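Local coordinates for ferritin (Pseudo-nitzschia multiseries, PDB 3E6S), which oxidises ferrous iron with dioxygen and probably stores it as ferric mineral inside a hollow shell of 24 subunits, at the interface of chains A and B and the interface of chains A and C. Coordinates in Å, arbitrary orientation; residue numbers count along the deposited sequence, not the author numbering. Chains: chain A/B/C, Ferritin.

Contact 1: the interface of chains A and B. Residues chain A 20-21, 24, 28, 43, 46; chain B 17, 50, 54, 57, 69.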
ATOM      1  N   SER A  20      19.127  24.002 -39.252  1.00 19.06           N
ATOM      2  CA  SER A  20      19.511  24.044 -37.847  1.00 20.27           C
ATOM      3  C   SER A  20      20.243  25.344 -37.468  1.00 20.50           C
ATOM      4  O   SER A  20      19.971  25.947 -36.408  1.00 19.38           O
ATOM      5  CB  SER A  20      20.405  22.833 -37.495  1.00 19.49           C
ATOM      6  OG  SER A  20      20.562  22.770 -36.087  1.00 20.20           O
ATOM      7  N   GLN A  21      21.246  25.705 -38.277  1.00 20.53           N
ATOM      8  CA  GLN A  21      22.043  26.918 -38.010  1.00 21.24           C
ATOM      9  C   GLN A  21      21.258  28.206 -38.219  1.00 20.16           C
ATOM     10  O   GLN A  21      21.501  29.193 -37.520  1.00 19.86           O
ATOM     11  CB  GLN A  21      23.282  26.972 -38.906  1.00 22.08           C
ATOM     12  CG  GLN A  21      24.370  26.031 -38.493  1.00 26.40           C
ATOM     13  CD  GLN A  21      25.044  26.468 -37.202  1.00 29.74           C
ATOM     14  OE1 GLN A  21      24.637  26.039 -36.143  1.00 32.21           O
ATOM     15  NE2 GLN A  21      26.118  27.254 -37.304  1.00 30.28           N
ATOM     16  N   LEU A  24      19.264  28.550 -35.206  1.00 17.80           N
ATOM     17  CA  LEU A  24      20.139  29.073 -34.121  1.00 18.35           C
ATOM     18  C   LEU A  24      20.363  30.600 -34.248  1.00 18.29           C
ATOM     19  O   LEU A  24      20.291  31.317 -33.261  1.00 17.64           O
ATOM     20  CB  LEU A  24      21.475  28.356 -34.066  1.00 18.86           C
ATOM     21  CG  LEU A  24      22.411  28.850 -32.908  1.00 18.99           C
ATOM     22  CD1 LEU A  24      21.783  28.620 -31.515  1.00 19.17           C
ATOM     23  CD2 LEU A  24      23.779  28.119 -32.995  1.00 20.39           C
ATOM     24  N   ILE A  28      19.353  33.591 -31.542  1.00 18.90           N
ATOM     25  CA  ILE A  28      20.291  34.621 -31.115  1.00 19.72           C
ATOM     26  C   ILE A  28      19.700  36.009 -31.319  1.00 19.82           C
ATOM     27  O   ILE A  28      19.721  36.843 -30.398  1.00 18.42           O
ATOM     28  CB  ILE A  28      21.655  34.493 -31.867  1.00 20.31           C
ATOM     29  CG1 ILE A  28      22.386  33.211 -31.432  1.00 20.49           C
ATOM     30  CG2 ILE A  28      22.502  35.731 -31.633  1.00 21.42           C
ATOM     31  CD1 ILE A  28      23.582  32.708 -32.378  1.00 20.83           C
ATOM     32  N   LEU A  43      15.309  27.726 -30.767  1.00 20.72           N
ATOM     33  CA  LEU A  43      16.320  26.796 -30.269  1.00 21.32           C
ATOM     34  C   LEU A  43      15.826  25.353 -30.329  1.00 20.05           C
ATOM     35  O   LEU A  43      16.596  24.437 -30.683  1.00 20.29           O
ATOM     36  CB  LEU A  43      16.768  27.222 -28.846  1.00 21.65           C
ATOM     37  CG  LEU A  43      18.081  26.688 -28.312  1.00 26.41           C
ATOM     38  CD1 LEU A  43      19.244  27.172 -29.157  1.00 25.51           C
ATOM     39  CD2 LEU A  43      18.290  27.129 -26.820  1.00 26.84           C
ATOM     40  N   SER A  46      16.043  24.302 -33.903  1.00 19.78           N
ATOM     41  CA  SER A  46      17.451  24.068 -34.265  1.00 19.08           C
ATOM     42  C   SER A  46      17.870  22.641 -33.872  1.00 19.82           C
ATOM     43  O   SER A  46      18.521  21.929 -34.660  1.00 19.58           O
ATOM     44  CB  SER A  46      18.363  25.113 -33.590  1.00 20.37           C
ATOM     45  OG  SER A  46      19.731  24.851 -33.885  1.00 18.50           O
TER
ATOM     46  N   PHE B  17      31.296  23.734 -32.694  1.00 21.64           N
ATOM     47  CA  PHE B  17      30.506  23.194 -33.824  1.00 20.92           C
ATOM     48  C   PHE B  17      31.332  22.431 -34.859  1.00 20.77           C
ATOM     49  O   PHE B  17      30.862  21.436 -35.412  1.00 20.69           O
ATOM     50  CB  PHE B  17      29.678  24.283 -34.529  1.00 21.04           C
ATOM     51  CG  PHE B  17      28.592  24.923 -33.646  1.00 21.99           C
ATOM     52  CD1 PHE B  17      28.084  24.275 -32.533  1.00 23.00           C
ATOM     53  CD2 PHE B  17      28.108  26.187 -33.951  1.00 25.60           C
ATOM     54  CE1 PHE B  17      27.060  24.852 -31.735  1.00 24.93           C
ATOM     55  CE2 PHE B  17      27.108  26.789 -33.155  1.00 26.21           C
ATOM     56  CZ  PHE B  17      26.584  26.105 -32.048  1.00 24.09           C
ATOM     57  N   ARG B  50      28.139  20.037 -29.630  1.00 20.69           N
ATOM     58  CA  ARG B  50      27.119  21.025 -30.014  1.00 21.96           C
ATOM     59  C   ARG B  50      26.528  21.759 -28.780  1.00 22.41           C
ATOM     60  O   ARG B  50      26.376  22.999 -28.790  1.00 23.42           O
ATOM     61  CB  ARG B  50      26.003  20.360 -30.835  1.00 21.70           C
ATOM     62  CG  ARG B  50      24.924  21.368 -31.232  1.00 23.42           C
ATOM     63  CD  ARG B  50      23.938  20.808 -32.249  1.00 26.12           C
ATOM     64  NE  ARG B  50      22.908  21.813 -32.521  1.00 27.41           N
ATOM     65  CZ  ARG B  50      21.795  21.928 -31.792  1.00 28.84           C
ATOM     66  NH1 ARG B  50      21.571  21.088 -30.777  1.00 28.47           N
ATOM     67  NH2 ARG B  50      20.933  22.898 -32.060  1.00 24.34           N
ATOM     68  N   LEU B  54      26.357  25.634 -27.765  1.00 21.20           N
ATOM     69  CA  LEU B  54      25.107  26.299 -27.363  1.00 21.60           C
ATOM     70  C   LEU B  54      25.261  27.003 -26.004  1.00 22.64           C
ATOM     71  O   LEU B  54      24.660  28.071 -25.774  1.00 22.25           O
ATOM     72  CB  LEU B  54      23.928  25.337 -27.309  1.00 21.42           C
ATOM     73  CG  LEU B  54      23.520  24.763 -28.674  1.00 21.26           C
ATOM     74  CD1 LEU B  54      22.360  23.840 -28.509  1.00 20.03           C
ATOM     75  CD2 LEU B  54      23.222  25.881 -29.665  1.00 18.66           C
ATOM     76  N   VAL B  57      27.145  30.215 -26.664  1.00 20.57           N
ATOM     77  CA  VAL B  57      26.196  31.154 -27.267  1.00 20.78           C
ATOM     78  C   VAL B  57      25.302  31.782 -26.175  1.00 20.55           C
ATOM     79  O   VAL B  57      25.091  32.993 -26.148  1.00 21.55           O
ATOM     80  CB  VAL B  57      25.300  30.449 -28.322  1.00 19.96           C
ATOM     81  CG1 VAL B  57      24.120  31.378 -28.709  1.00 20.74           C
ATOM     82  CG2 VAL B  57      26.136  30.128 -29.590  1.00 19.58           C
ATOM     83  N   LEU B  69      27.487  33.843 -36.240  1.00 27.20           N
ATOM     84  CA  LEU B  69      27.738  32.446 -36.570  1.00 25.68           C
ATOM     85  C   LEU B  69      28.490  32.323 -37.876  1.00 26.27           C
ATOM     86  O   LEU B  69      28.052  32.883 -38.884  1.00 25.12           O
ATOM     87  CB  LEU B  69      26.422  31.701 -36.668  1.00 26.06           C
ATOM     88  CG  LEU B  69      25.675  31.532 -35.352  1.00 25.18           C
ATOM     89  CD1 LEU B  69      24.374  30.772 -35.635  1.00 24.73           C
ATOM     90  CD2 LEU B  69      26.539  30.753 -34.347  1.00 24.91           C
TER
HETATM   91  O   HOH W   1      19.275  23.727 -30.001  1.00 25.26           O
HETATM   92  O   HOH W   2      22.984  24.042 -34.552  1.00 40.06           O

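Contact 2: the interface of chains A and C. Residues chain A 59, 115-116, 119-120; chain C 122, 125-126, 129.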
ATOM      1  N   PHE A  59      19.772   6.428 -41.659  1.00 19.44           N
ATOM      2  CA  PHE A  59      19.184   5.652 -42.785  1.00 20.69           C
ATOM      3  C   PHE A  59      20.228   5.432 -43.888  1.00 20.53           C
ATOM      4  O   PHE A  59      20.382   4.324 -44.385  1.00 20.85           O
ATOM      5  CB  PHE A  59      17.946   6.344 -43.358  1.00 19.33           C
ATOM      6  CG  PHE A  59      17.304   5.593 -44.531  1.00 20.95           C
ATOM      7  CD1 PHE A  59      16.345   4.600 -44.285  1.00 20.98           C
ATOM      8  CD2 PHE A  59      17.702   5.836 -45.844  1.00 19.37           C
ATOM      9  CE1 PHE A  59      15.738   3.901 -45.345  1.00 20.83           C
ATOM     10  CE2 PHE A  59      17.108   5.123 -46.908  1.00 22.12           C
ATOM     11  CZ  PHE A  59      16.144   4.145 -46.630  1.00 20.28           C
ATOM     12  N   PHE A 115      11.582   2.387 -53.445  1.00 21.58           N
ATOM     13  CA  PHE A 115      10.468   2.331 -52.523  1.00 21.32           C
ATOM     14  C   PHE A 115      10.891   2.505 -51.053  1.00 21.33           C
ATOM     15  O   PHE A 115      10.123   3.063 -50.288  1.00 20.57           O
ATOM     16  CB  PHE A 115       9.665   1.045 -52.746  1.00 21.38           C
ATOM     17  CG  PHE A 115       9.002   0.998 -54.113  1.00 22.80           C
ATOM     18  CD1 PHE A 115       7.798   1.661 -54.333  1.00 25.35           C
ATOM     19  CD2 PHE A 115       9.596   0.328 -55.166  1.00 22.65           C
ATOM     20  CE1 PHE A 115       7.183   1.641 -55.602  1.00 24.28           C
ATOM     21  CE2 PHE A 115       8.993   0.309 -56.439  1.00 21.98           C
ATOM     22  CZ  PHE A 115       7.797   0.977 -56.643  1.00 21.40           C
ATOM     23  N   ALA A 116      12.080   2.024 -50.666  1.00 18.92           N
ATOM     24  CA  ALA A 116      12.527   2.209 -49.267  1.00 19.38           C
ATOM     25  C   ALA A 116      12.737   3.693 -48.932  1.00 19.53           C
ATOM     26  O   ALA A 116      12.300   4.166 -47.881  1.00 19.52           O
ATOM     27  CB  ALA A 116      13.786   1.421 -48.974  1.00 19.20           C
ATOM     28  N   ALA A 119       9.342   5.372 -48.652  1.00 17.73           N
ATOM     29  CA  ALA A 119       8.728   5.018 -47.363  1.00 18.33           C
ATOM     30  C   ALA A 119       9.377   5.795 -46.197  1.00 18.57           C
ATOM     31  O   ALA A 119       8.690   6.304 -45.298  1.00 18.02           O
ATOM     32  CB  ALA A 119       8.835   3.489 -47.129  1.00 17.63           C
ATOM     33  N   PHE A 120      10.697   5.853 -46.196  1.00 17.17           N
ATOM     34  CA  PHE A 120      11.431   6.613 -45.168  1.00 17.83           C
ATOM     35  C   PHE A 120      10.955   8.086 -45.093  1.00 18.81           C
ATOM     36  O   PHE A 120      10.858   8.690 -43.988  1.00 17.62           O
ATOM     37  CB  PHE A 120      12.933   6.621 -45.538  1.00 18.00           C
ATOM     38  CG  PHE A 120      13.781   7.418 -44.572  1.00 17.81           C
ATOM     39  CD1 PHE A 120      13.923   7.007 -43.235  1.00 18.35           C
ATOM     40  CD2 PHE A 120      14.411   8.570 -45.000  1.00 18.98           C
ATOM     41  CE1 PHE A 120      14.702   7.779 -42.311  1.00 18.27           C
ATOM     42  CE2 PHE A 120      15.216   9.318 -44.090  1.00 21.17           C
ATOM     43  CZ  PHE A 120      15.314   8.925 -42.754  1.00 17.86           C
TER
ATOM     44  N   ASN C 122       5.289  -0.830 -47.358  1.00 19.38           N
ATOM     45  CA  ASN C 122       6.196   0.180 -46.818  1.00 19.32           C
ATOM     46  C   ASN C 122       6.994  -0.263 -45.567  1.00 19.33           C
ATOM     47  O   ASN C 122       8.215  -0.125 -45.565  1.00 19.88           O
ATOM     48  CB  ASN C 122       5.459   1.510 -46.603  1.00 18.06           C
ATOM     49  CG  ASN C 122       5.244   2.265 -47.889  1.00 19.97           C
ATOM     50  OD1 ASN C 122       4.404   3.163 -47.969  1.00 24.55           O
ATOM     51  ND2 ASN C 122       6.002   1.927 -48.897  1.00 16.47           N
ATOM     52  N   HIS C 125       9.697  -2.776 -46.619  1.00 18.24           N
ATOM     53  CA  HIS C 125      10.858  -2.189 -47.292  1.00 18.05           C
ATOM     54  C   HIS C 125      11.837  -1.627 -46.242  1.00 19.36           C
ATOM     55  O   HIS C 125      13.041  -1.798 -46.363  1.00 19.01           O
ATOM     56  CB  HIS C 125      10.504  -1.031 -48.237  1.00 17.97           C
ATOM     57  CG  HIS C 125       9.579  -1.386 -49.357  1.00 18.00           C
ATOM     58  ND1 HIS C 125       9.807  -2.440 -50.211  1.00 18.39           N
ATOM     59  CD2 HIS C 125       8.453  -0.772 -49.804  1.00 18.31           C
ATOM     60  CE1 HIS C 125       8.839  -2.484 -51.111  1.00 20.08           C
ATOM     61  NE2 HIS C 125       8.000  -1.491 -50.879  1.00 18.63           N
ATOM     62  N   LEU C 126      11.317  -0.941 -45.234  1.00 18.75           N
ATOM     63  CA  LEU C 126      12.165  -0.341 -44.196  1.00 19.43           C
ATOM     64  C   LEU C 126      12.792  -1.390 -43.280  1.00 20.23           C
ATOM     65  O   LEU C 126      13.954  -1.259 -42.845  1.00 19.79           O
ATOM     66  CB  LEU C 126      11.325   0.644 -43.366  1.00 18.90           C
ATOM     67  CG  LEU C 126      10.821   1.872 -44.164  1.00 19.63           C
ATOM     68  CD1 LEU C 126       9.983   2.822 -43.295  1.00 18.55           C
ATOM     69  CD2 LEU C 126      12.014   2.591 -44.771  1.00 18.05           C
ATOM     70  N   VAL C 129      15.828  -2.842 -45.107  1.00 21.86           N
ATOM     71  CA  VAL C 129      16.967  -1.920 -44.897  1.00 22.00           C
ATOM     72  C   VAL C 129      17.698  -2.244 -43.588  1.00 22.88           C
ATOM     73  O   VAL C 129      18.931  -2.454 -43.583  1.00 22.73           O
ATOM     74  CB  VAL C 129      16.537  -0.424 -44.935  1.00 22.31           C
ATOM     75  CG1 VAL C 129      17.677   0.501 -44.434  1.00 21.44           C
ATOM     76  CG2 VAL C 129      16.134  -0.057 -46.352  1.00 20.13           C
TER

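Contact 1: the interface of chains A and B
B:Arg50 reaches A:Ser46 on a fully stretched arm: CG lies anti to the backbone N (chi1 179°), the chain stays extended as far as NE, and a turn at chi4 then sets the guanidinium rim against the serine. B:Arg50 NH2 lies 2.9 Å from the hydroxyl OG of A:Ser46, which sits at the edge of the guanidinium and in its plane, although the bent approach makes the hydrogen bond weak. Water completes the grip. B:Arg50 NE is bound to water 2 at 3.0 Å, and that water also meets A:Ser20 OG and the amide oxygen OE1 of A:Gln21. B:Arg50 NH2 reaches water 1 at 2.8 Å, which in turn binds the carbonyl of A:Leu43. Behind the acceptor, A:Ser46 OG donates a hydrogen bond to A:Ser20 O, while A:Ser20 OG donates to A:Ser46 O, a reciprocal pair that ties helices 3-32 and 36-62 of chain A together. With an alanine at A:Ser46, B:Arg50 NH2 would probably lose its weak direct bond to chain A and keep its waters, while A:Ser20 O would lose the hydroxyl donor that ties the two helices. Beside the polar cluster, A:Leu24 forks into chain B: CD1 touches B:Leu54 CD2 at 3.6 Å, whereas CD2 meets the CZ corner of B:Phe17 at 3.6 Å. B:Leu69, from a loop, crosses A:Leu24 at about a right angle, and A:Ile28 CG1 rests on B:Val57 CG1 at 3.7 Å. Repeated about the two-fold axis, this combination of apolar core and watered arginine joins two four-helix bundles into the ferritin dimer, a building block of the shell.

Contact 2: the interface of chains A and C
Helix 115-145 of chain A presents its first turns to the same helix of chain C, met further along its length, and the end of helix 36-62 of chain A adds A:Phe59 at the flank. Small residues on one side receive larger ones from the other. C:Leu126 enters between A:Ala116, A:Ala119 and A:Phe120, with CG 3.9 Å from the methyl CB of A:Ala119. Its CG stands beside the backbone N (chi1 -65°), and the branch carries C:Leu126 CD2 to the main chain of helix 115-145, 3.5 Å from A:Ala116 O, a van der Waals approach. The same methyl, C:Leu126 CD2, meets A:Phe59 CE1 at 4.0 Å, the two side chains crossing at about a right angle. One turn along, C:Val129 divides its work: CG2 lies 3.8 Å from A:Ala116 CB, while CG1 faces A:Phe59 CE1. Within chain A, A:Phe59 and A:Phe120 lie against one another, each covering part of a ring face of its neighbour, and this second-shell contact is likely to steady the ring against which chain C packs. At the other end of the patch, the side chain of C:Asn122 rests against A:Ala119, its amide ND2 3.7 Å from the methyl CB. That amide nitrogen also lies at the edge of the C:His125 ring and in its plane, so the two groups are neighbours within chain C. The patch belongs to an interface without exact two-fold symmetry, consistent with a junction where more than two subunits meet, and van der Waals contact is much of what it contributes. On the face of the C:His125 imidazole, offset toward its rim, sits A:Phe115 CB, 3.8 Å from the ring centroid in a CH-pi contact.

For contact 1 and contact 2 the centres of their C-alpha atoms are about 31 Å apart, and they share no residue of chain A. They do share helix 36-62: contact 1 draws on it from residue 43 to 57 over the two chains, and contact 2 on A:Phe59 just beyond. Helix 3-32 belongs to the former and helix 115-145 to the latter. One helical bundle thus carries two kinds of join, a two-fold pairing along its flank and a junction near one end that lacks exact two-fold symmetry. Together with their copies, such distinct joins allow identical subunits to close into the 24-subunit assembly.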